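Side-chain contacts in 5' nucleotidase family protein (Staphylococcus aureus subsp. aureus, PDB 4Q7F), which belongs to the 5' nucleotidase family, with a calcineurin-like phosphoesterase region, a C-terminal 5'-nucleotidase domain, and manganese and magnesium ions in this model: residues E56-R59 with R60-D63; D306-L309 with R310-E314; T376-D379 with V380-Y384. All coordinates share one frame; numbering follows the deposited sequence.

Interaction 1 of 3, residues E56-R59 with R60-D63; sequences EQDR and RQYD
Two donors hold the carbonyl oxygen of Arg59. The backbone N of Tyr62 reaches Arg59 O at 3.1 Å, coming from above the carbonyl plane, and a water gives it a bond of 2.7 Å before bridging to Tyr62 O as well. The N-H of Tyr62 thereby closes a type I beta turn, Arg59 to Tyr62, on the way from helix 48-59 to strand 65-69 of the calcineurin-like phosphoesterase domain. One residue back, Asp58 O receives the side chain of Gln61. With Gln61 CG set between its own backbone N and carbonyl carbon (chi1 66°) and the rest of the chain extended, the amide swings back so that NE2 meets Asp58 O at 3.2 Å. The donor lies on a lone pair of that carbonyl and the acceptor in the plane of the amide, which should hold the amide's rotation. Gln61 CG passes over one face of the Tyr62 ring, toward its rim. The edge of the same ring faces the Asp58 carboxylate, whose OD2 lies in the ring plane 3.7 Å from Tyr62 CE2, the two planes turned 55° apart. That oxygen is already bound to Tyr23 and Arg273, on the two strands against which Tyr62 packs. Arg59 bends at chi3 (-55°) and sends NH1 to the syn lone pair of Glu56 OE2 at 2.9 Å, a salt bridge lying nearly in the guanidinium plane; Lys67 shares that oxygen, while Ser65 takes Arg59 NE. A second water donates to Gln57 O at 2.8 Å and makes weak bonds to Asp58 O and Gln61 N.

Interaction 2 of 3, residues D306-L309 with R310-E314; sequences DQHL and RKQLE
His308 and Gln312, one helical turn apart, meet at an angle rather than in a stack: ring and amide planes differ by 38°. Gln312 CG sits over one face of the imidazole, displaced toward its rim. His308 NE2 and Gln312 NE2 come within 3.4 Å, but the angle is poor for a hydrogen bond, so the pair meets by packing. The extended Gln312 chain also runs at about a right angle to Leu309, putting Gln312 OE1 3.9 Å from Leu309 CD1. Beneath these side chains runs the regular i to i+4 ladder of helix 304-317, for example Leu313 N to Leu309 O at 2.9 Å. Gln307 and Arg310 lie side by side and point the same way, their amide and guanidinium planes 51° apart. In the conformer given, a water links Gln307 OE1 and Arg310 NH1; with a second conformer deposited, this bridge is doubtful on the Gln307 side. Arg310 turns at chi2 (86°) and so brings NE to Glu314 OE2 at 2.9 Å. The carboxylate is met at its anti lone pair, with OE2 tilted somewhat from the guanidinium plane. Arg310 NH2 continues to the carbonyls of Arg40 and Gln42. Leu309 and Leu313, by contrast, pack on Phe79 of helix 78-85. The guanidinium is thus held by a carboxylate, a water and two carbonyls, which should keep its orientation well defined, with its charge probably balanced in part by Glu314, which also serves Arg378.

Interaction 3 of 3, residues T376-D379 with V380-Y384; sequences TMRD and VINNY
Among the polar bonds, Asp379 O takes both nitrogens of Asn383. Asn383 ND2 reaches Asp379 O at 2.8 Å from above the carbonyl plane, and Asn383 N comes to it at 3.1 Å from the opposite face. With Asn383 CG beside its own backbone N (chi1 -73°), the amide doubles back along the helix and adds a side-chain bond to the ordinary i to i+4 one. At the other end Thr376 is the N-cap of helix 377-383. Asp379 OD2 accepts from Thr376 N at 2.8 Å on its anti lone pair, so the side chain three residues on takes the N-H of the N-cap residue, as in one half of a capping box. The hydroxyl Thr376 OG1 donates to the same OD2 at 2.7 Å, well above the carboxylate plane, so two donors steady the carboxylate over the first turn. Backbone bonds such as Ile381 N to Met377 O complete the turns. The apolar contact joins selenomethionine Met377 to Ile381: Met377 CG comes within 4.0 Å of Ile381 CD1. The Met377 chain, bent at chi2 (52°) and chi3, brings the selenium to 4.1 Å from Ile381 CG1, the two side chains crossing at a slant. A third kind is plain side-by-side packing, in which Arg378 and Asn382 point the same way with Arg378 CG 3.9 Å from Asn382 ND2. The Arg378 guanidinium goes on to Glu314, Asp318 and the carbonyl of Phe37. Around the helix, Met377 and Ile381 rest on Trp316 of helix 304-317, Val380 and Met377 lie against Ile506 of helix 501-511, and Asp379 and Asn383 touch Phe371 of strand 370-371.

How the interactions relate
Interactions 2 and 3 touch directly: Glu314 OE1 meets Arg378 NH2 in a 2.7 Å salt bridge, tying helix 304-317 to the start of helix 377-383, with centres 18 Å apart. Glu314 thereby holds arginines of both contacts, one on each carboxylate oxygen. Interaction 1 stands apart at the surface of the phosphoesterase domain, its centre 30 Å from that of interaction 2 and 39 Å from that of interaction 3. Interaction 3 leads toward the ligand pocket: the Ile381 side chain is about 12 Å from the bound 3D1, and Tyr384 packs edge-to-face with Phe365 and hydrogen-bonds Asn388, two residues of that pocket.

Interaction 1 of 3, residues E56-R59 with R60-D63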
loop_
_atom_site.group_PDB
_atom_site.type_symbol
_atom_site.label_atom_id
_atom_site.label_comp_id
_atom_site.label_asym_id
_atom_site.label_seq_id
_atom_site.Cartn_x
_atom_site.Cartn_y
_atom_site.Cartn_z
ATOM N N GLU A 56 -20.194 14.990 -4.562
ATOM C CA GLU A 56 -21.037 16.147 -4.277
ATOM C C GLU A 56 -22.094 16.375 -5.355
ATOM O O GLU A 56 -23.275 16.521 -5.052
ATOM C CB GLU A 56 -20.164 17.387 -4.046
ATOM C CG GLU A 56 -19.420 17.340 -2.730
ATOM C CD GLU A 56 -20.359 17.243 -1.539
ATOM O OE1 GLU A 56 -21.083 18.214 -1.283
ATOM O OE2 GLU A 56 -20.348 16.208 -0.839
ATOM N N GLN A 57 -21.689 16.396 -6.623
ATOM C CA GLN A 57 -22.653 16.554 -7.692
ATOM C C GLN A 57 -23.660 15.398 -7.751
ATOM O O GLN A 57 -24.842 15.628 -7.859
ATOM C CB GLN A 57 -21.964 16.725 -9.051
ATOM C CG GLN A 57 -21.188 18.016 -9.133
ATOM C CD GLN A 57 -20.613 18.296 -10.493
ATOM O OE1 GLN A 57 -20.826 19.372 -11.050
ATOM N NE2 GLN A 57 -19.885 17.335 -11.044
ATOM N N ASP A 58 -23.184 14.163 -7.674
ATOM C CA ASP A 58 -24.061 12.989 -7.805
ATOM C C ASP A 58 -25.034 12.689 -6.659
ATOM O O ASP A 58 -26.068 12.058 -6.862
ATOM C CB ASP A 58 -23.184 11.737 -7.907
ATOM C CG ASP A 58 -23.970 10.514 -8.363
ATOM O OD1 ASP A 58 -24.263 10.446 -9.562
ATOM O OD2 ASP A 58 -24.249 9.601 -7.554
ATOM N N ARG A 59 -24.659 13.074 -5.446
ATOM C CA ARG A 59 -25.415 12.702 -4.262
ATOM C C ARG A 59 -26.732 13.453 -4.104
ATOM O O ARG A 59 -27.641 12.963 -3.427
ATOM C CB ARG A 59 -24.545 12.889 -2.998
ATOM C CG ARG A 59 -24.292 14.342 -2.641
ATOM C CD ARG A 59 -23.270 14.511 -1.529
ATOM N NE ARG A 59 -23.609 13.765 -0.314
ATOM C CZ ARG A 59 -23.010 13.929 0.863
ATOM N NH1 ARG A 59 -22.021 14.817 1.018
ATOM N NH2 ARG A 59 -23.411 13.196 1.899
ATOM N N ARG A 60 -26.829 14.617 -4.743
ATOM C CA ARG A 60 -28.008 15.460 -4.634
ATOM C C ARG A 60 -29.320 14.772 -5.082
ATOM O O ARG A 60 -30.371 15.107 -4.577
ATOM C CB ARG A 60 -27.768 16.763 -5.400
ATOM C CG ARG A 60 -28.847 17.813 -5.216
ATOM C CD ARG A 60 -28.567 19.039 -6.077
ATOM N NE ARG A 60 -29.677 19.995 -6.059
ATOM C CZ ARG A 60 -30.809 19.841 -6.744
ATOM N NH1 ARG A 60 -31.763 20.769 -6.669
ATOM N NH2 ARG A 60 -31.012 18.748 -7.488
ATOM N N GLN A 61 -29.248 13.802 -6.000
ATOM C CA GLN A 61 -30.447 13.103 -6.482
ATOM C C GLN A 61 -31.074 12.142 -5.457
ATOM O O GLN A 61 -32.240 11.778 -5.584
ATOM C CB GLN A 61 -30.137 12.310 -7.752
ATOM C CG GLN A 61 -29.167 11.169 -7.545
ATOM C CD GLN A 61 -28.823 10.436 -8.826
ATOM O OE1 GLN A 61 -29.687 9.848 -9.468
ATOM N NE2 GLN A 61 -27.553 10.425 -9.173
ATOM N N TYR A 62 -30.308 11.727 -4.458
ATOM C CA TYR A 62 -30.800 10.785 -3.453
ATOM C C TYR A 62 -31.421 11.487 -2.265
ATOM O O TYR A 62 -31.146 12.654 -2.027
ATOM C CB TYR A 62 -29.667 9.864 -3.043
ATOM C CG TYR A 62 -29.144 9.096 -4.229
ATOM C CD1 TYR A 62 -29.890 8.081 -4.789
ATOM C CD2 TYR A 62 -27.928 9.415 -4.815
ATOM C CE1 TYR A 62 -29.433 7.373 -5.890
ATOM C CE2 TYR A 62 -27.460 8.715 -5.924
ATOM C CZ TYR A 62 -28.221 7.689 -6.448
ATOM O OH TYR A 62 -27.774 6.997 -7.538
ATOM N N ASP A 63 -32.280 10.785 -1.538
ATOM C CA ASP A 63 -32.961 11.369 -0.372
ATOM C C ASP A 63 -31.957 11.697 0.739
ATOM O O ASP A 63 -32.101 12.686 1.440
ATOM C CB ASP A 63 -34.032 10.418 0.154
ATOM C CG ASP A 63 -35.145 10.161 -0.860
ATOM O OD1 ASP A 63 -35.369 10.984 -1.773
ATOM O OD2 ASP A 63 -35.811 9.133 -0.727
HETATM O O HOH W 1 -27.339 14.514 -8.471
HETATM O O HOH W 2 -28.568 12.863 -0.918
#

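Interaction 2 of 3, residues D306-L309 with R310-E314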
loop_
_atom_site.group_PDB
_atom_site.type_symbol
_atom_site.label_atom_id
_atom_site.label_comp_id
_atom_site.label_asym_id
_atom_site.label_seq_id
_atom_site.Cartn_x
_atom_site.Cartn_y
_atom_site.Cartn_z
ATOM N N ASP A 306 -5.643 26.268 -1.828
ATOM C CA ASP A 306 -5.268 24.941 -2.254
ATOM C C ASP A 306 -4.222 25.010 -3.376
ATOM O O ASP A 306 -3.276 24.254 -3.358
ATOM C CB ASP A 306 -6.493 24.129 -2.689
ATOM C CG ASP A 306 -7.400 23.768 -1.535
ATOM O OD1 ASP A 306 -7.125 24.148 -0.380
ATOM O OD2 ASP A 306 -8.404 23.082 -1.769
ATOM N N GLN A 307 -4.389 25.884 -4.362
ATOM C CA GLN A 307 -3.385 25.979 -5.429
ATOM C C GLN A 307 -2.058 26.518 -4.871
ATOM O O GLN A 307 -0.989 26.118 -5.326
ATOM C CB GLN A 307 -3.877 26.806 -6.625
ATOM C CG GLN A 307 -4.969 26.146 -7.485
ATOM C CD GLN A 307 -4.491 24.991 -8.372
ATOM O OE1 GLN A 307 -3.771 24.086 -7.937
ATOM N NE2 GLN A 307 -4.941 25.001 -9.628
ATOM N N HIS A 308 -2.122 27.407 -3.875
ATOM C CA HIS A 308 -0.905 27.900 -3.259
ATOM C C HIS A 308 -0.138 26.742 -2.596
ATOM O O HIS A 308 1.065 26.629 -2.761
ATOM C CB HIS A 308 -1.212 29.002 -2.263
ATOM C CG HIS A 308 -0.001 29.527 -1.576
ATOM N ND1 HIS A 308 1.058 30.074 -2.267
ATOM C CD2 HIS A 308 0.321 29.604 -0.263
ATOM C CE1 HIS A 308 1.987 30.462 -1.408
ATOM N NE2 HIS A 308 1.562 30.192 -0.185
ATOM N N LEU A 309 -0.858 25.859 -1.898
ATOM C CA LEU A 309 -0.244 24.685 -1.275
ATOM C C LEU A 309 0.378 23.777 -2.337
ATOM O O LEU A 309 1.505 23.319 -2.172
ATOM C CB LEU A 309 -1.270 23.931 -0.426
ATOM C CG LEU A 309 -0.855 22.597 0.213
ATOM C CD1 LEU A 309 0.414 22.736 1.038
ATOM C CD2 LEU A 309 -1.986 22.042 1.064
ATOM N N ARG A 310 -0.363 23.485 -3.412
ATOM C CA ARG A 310 0.168 22.688 -4.528
ATOM C C ARG A 310 1.492 23.307 -5.018
ATOM O O ARG A 310 2.449 22.600 -5.266
ATOM C CB ARG A 310 -0.862 22.638 -5.671
ATOM C CG ARG A 310 -0.390 22.161 -7.053
ATOM C CD ARG A 310 -0.426 20.673 -7.222
ATOM N NE ARG A 310 0.166 20.206 -8.479
ATOM C CZ ARG A 310 -0.491 19.832 -9.585
ATOM N NH1 ARG A 310 -1.811 19.859 -9.656
ATOM N NH2 ARG A 310 0.205 19.397 -10.640
ATOM N N LYS A 311 1.530 24.622 -5.169
ATOM C CA LYS A 311 2.757 25.304 -5.643
ATOM C C LYS A 311 3.935 25.097 -4.698
ATOM O O LYS A 311 5.052 24.827 -5.149
ATOM C CB LYS A 311 2.531 26.813 -5.834
ATOM C CG LYS A 311 3.757 27.559 -6.355
ATOM C CD LYS A 311 3.521 29.058 -6.350
ATOM C CE LYS A 311 4.674 29.818 -6.997
ATOM N NZ LYS A 311 5.993 29.606 -6.342
ATOM N N GLN A 312 3.694 25.273 -3.397
ATOM C CA GLN A 312 4.727 25.048 -2.381
ATOM C C GLN A 312 5.232 23.617 -2.498
ATOM O O GLN A 312 6.434 23.356 -2.444
ATOM C CB GLN A 312 4.166 25.275 -0.988
ATOM C CG GLN A 312 3.947 26.747 -0.645
ATOM C CD GLN A 312 3.194 26.922 0.654
ATOM O OE1 GLN A 312 2.270 26.157 0.961
ATOM N NE2 GLN A 312 3.550 27.953 1.411
ATOM N N LEU A 313 4.297 22.700 -2.676
ATOM C CA LEU A 313 4.623 21.300 -2.808
ATOM C C LEU A 313 5.490 21.073 -4.043
ATOM O O LEU A 313 6.550 20.452 -3.954
ATOM C CB LEU A 313 3.333 20.475 -2.884
ATOM C CG LEU A 313 3.513 18.986 -3.188
ATOM C CD1 LEU A 313 4.503 18.337 -2.232
ATOM C CD2 LEU A 313 2.148 18.304 -3.113
ATOM N N GLU A 314 5.058 21.589 -5.193
ATOM C CA GLU A 314 5.850 21.424 -6.430
ATOM C C GLU A 314 7.224 22.082 -6.285
ATOM O O GLU A 314 8.246 21.533 -6.715
ATOM C CB GLU A 314 5.097 21.985 -7.639
ATOM C CG GLU A 314 3.773 21.277 -7.946
ATOM C CD GLU A 314 3.914 19.828 -8.349
ATOM O OE1 GLU A 314 5.059 19.330 -8.640
ATOM O OE2 GLU A 314 2.843 19.170 -8.398
HETATM O O HOH W 3 -3.843 21.369 -8.496
#

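Interaction 3 of 3, residues T376-D379 with V380-Y384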
loop_
_atom_site.group_PDB
_atom_site.type_symbol
_atom_site.label_atom_id
_atom_site.label_comp_id
_atom_site.label_asym_id
_atom_site.label_seq_id
_atom_site.Cartn_x
_atom_site.Cartn_y
_atom_site.Cartn_z
ATOM N N THR A 376 16.251 15.762 -8.565
ATOM C CA THR A 376 15.456 16.622 -7.684
ATOM C C THR A 376 14.768 15.759 -6.607
ATOM O O THR A 376 14.786 14.523 -6.688
ATOM C CB THR A 376 14.371 17.378 -8.469
ATOM O OG1 THR A 376 13.459 16.433 -9.034
ATOM C CG2 THR A 376 14.994 18.226 -9.597
HETATM N N MSE A 377 14.164 16.414 -5.620
HETATM C CA MSE A 377 13.443 15.712 -4.539
HETATM C C MSE A 377 12.396 14.783 -5.160
HETATM O O MSE A 377 12.227 13.630 -4.723
HETATM C CB MSE A 377 12.855 16.764 -3.598
HETATM C CG MSE A 377 12.096 16.176 -2.410
HETATM SE SE MSE A 377 13.153 14.822 -1.407
HETATM C CE MSE A 377 14.090 16.174 -0.346
ATOM N N ARG A 378 11.731 15.283 -6.205
ATOM C CA ARG A 378 10.702 14.539 -6.973
ATOM C C ARG A 378 11.234 13.174 -7.413
ATOM O O ARG A 378 10.585 12.161 -7.241
ATOM C CB ARG A 378 10.299 15.335 -8.226
ATOM C CG ARG A 378 9.074 14.795 -8.994
ATOM C CD ARG A 378 8.768 15.568 -10.276
ATOM N NE ARG A 378 8.678 16.995 -10.017
ATOM C CZ ARG A 378 7.577 17.635 -9.654
ATOM N NH1 ARG A 378 6.407 17.001 -9.545
ATOM N NH2 ARG A 378 7.656 18.925 -9.408
ATOM N N ASP A 379 12.427 13.178 -7.983
ATOM C CA ASP A 379 13.059 11.954 -8.478
ATOM C C ASP A 379 13.404 10.978 -7.371
ATOM O O ASP A 379 13.216 9.779 -7.525
ATOM C CB ASP A 379 14.290 12.323 -9.289
ATOM C CG ASP A 379 13.974 13.334 -10.378
ATOM O OD1 ASP A 379 13.074 13.060 -11.200
ATOM O OD2 ASP A 379 14.605 14.402 -10.415
ATOM N N VAL A 380 13.905 11.483 -6.246
ATOM C CA VAL A 380 14.278 10.628 -5.126
ATOM C C VAL A 380 13.057 9.907 -4.571
ATOM O O VAL A 380 13.100 8.706 -4.289
ATOM C CB VAL A 380 14.958 11.431 -3.985
ATOM C CG1 VAL A 380 15.100 10.572 -2.736
ATOM C CG2 VAL A 380 16.310 11.981 -4.419
ATOM N N ILE A 381 11.970 10.657 -4.400
ATOM C CA ILE A 381 10.745 10.092 -3.859
ATOM C C ILE A 381 10.151 9.037 -4.801
ATOM O O ILE A 381 9.713 7.983 -4.341
ATOM C CB ILE A 381 9.698 11.179 -3.529
ATOM C CG1 ILE A 381 10.226 12.118 -2.427
ATOM C CG2 ILE A 381 8.432 10.498 -3.051
ATOM C CD1 ILE A 381 9.336 13.309 -2.082
ATOM N N ASN A 382 10.133 9.318 -6.101
ATOM C CA ASN A 382 9.611 8.357 -7.068
ATOM C C ASN A 382 10.382 7.063 -7.057
ATOM O O ASN A 382 9.803 5.997 -7.251
ATOM C CB ASN A 382 9.581 8.956 -8.489
ATOM C CG ASN A 382 8.462 9.960 -8.658
ATOM O OD1 ASN A 382 7.424 9.829 -8.024
ATOM N ND2 ASN A 382 8.655 10.954 -9.508
ATOM N N ASN A 383 11.681 7.150 -6.824
ATOM C CA ASN A 383 12.515 5.931 -6.761
ATOM C C ASN A 383 12.463 5.207 -5.409
ATOM O O ASN A 383 12.714 4.022 -5.347
ATOM C CB ASN A 383 13.919 6.256 -7.200
ATOM C CG ASN A 383 13.988 6.469 -8.701
ATOM O OD1 ASN A 383 13.915 5.509 -9.465
ATOM N ND2 ASN A 383 14.098 7.715 -9.129
ATOM N N TYR A 384 12.110 5.912 -4.346
ATOM C CA TYR A 384 11.947 5.261 -3.033
ATOM C C TYR A 384 10.715 5.873 -2.388
ATOM O O TYR A 384 10.855 6.744 -1.545
ATOM C CB TYR A 384 13.177 5.442 -2.109
ATOM C CG TYR A 384 13.283 4.249 -1.209
ATOM C CD1 TYR A 384 12.409 4.074 -0.153
ATOM C CD2 TYR A 384 14.167 3.216 -1.511
ATOM C CE1 TYR A 384 12.463 2.937 0.628
ATOM C CE2 TYR A 384 14.218 2.074 -0.735
ATOM C CZ TYR A 384 13.363 1.941 0.323
ATOM O OH TYR A 384 13.377 0.813 1.091
#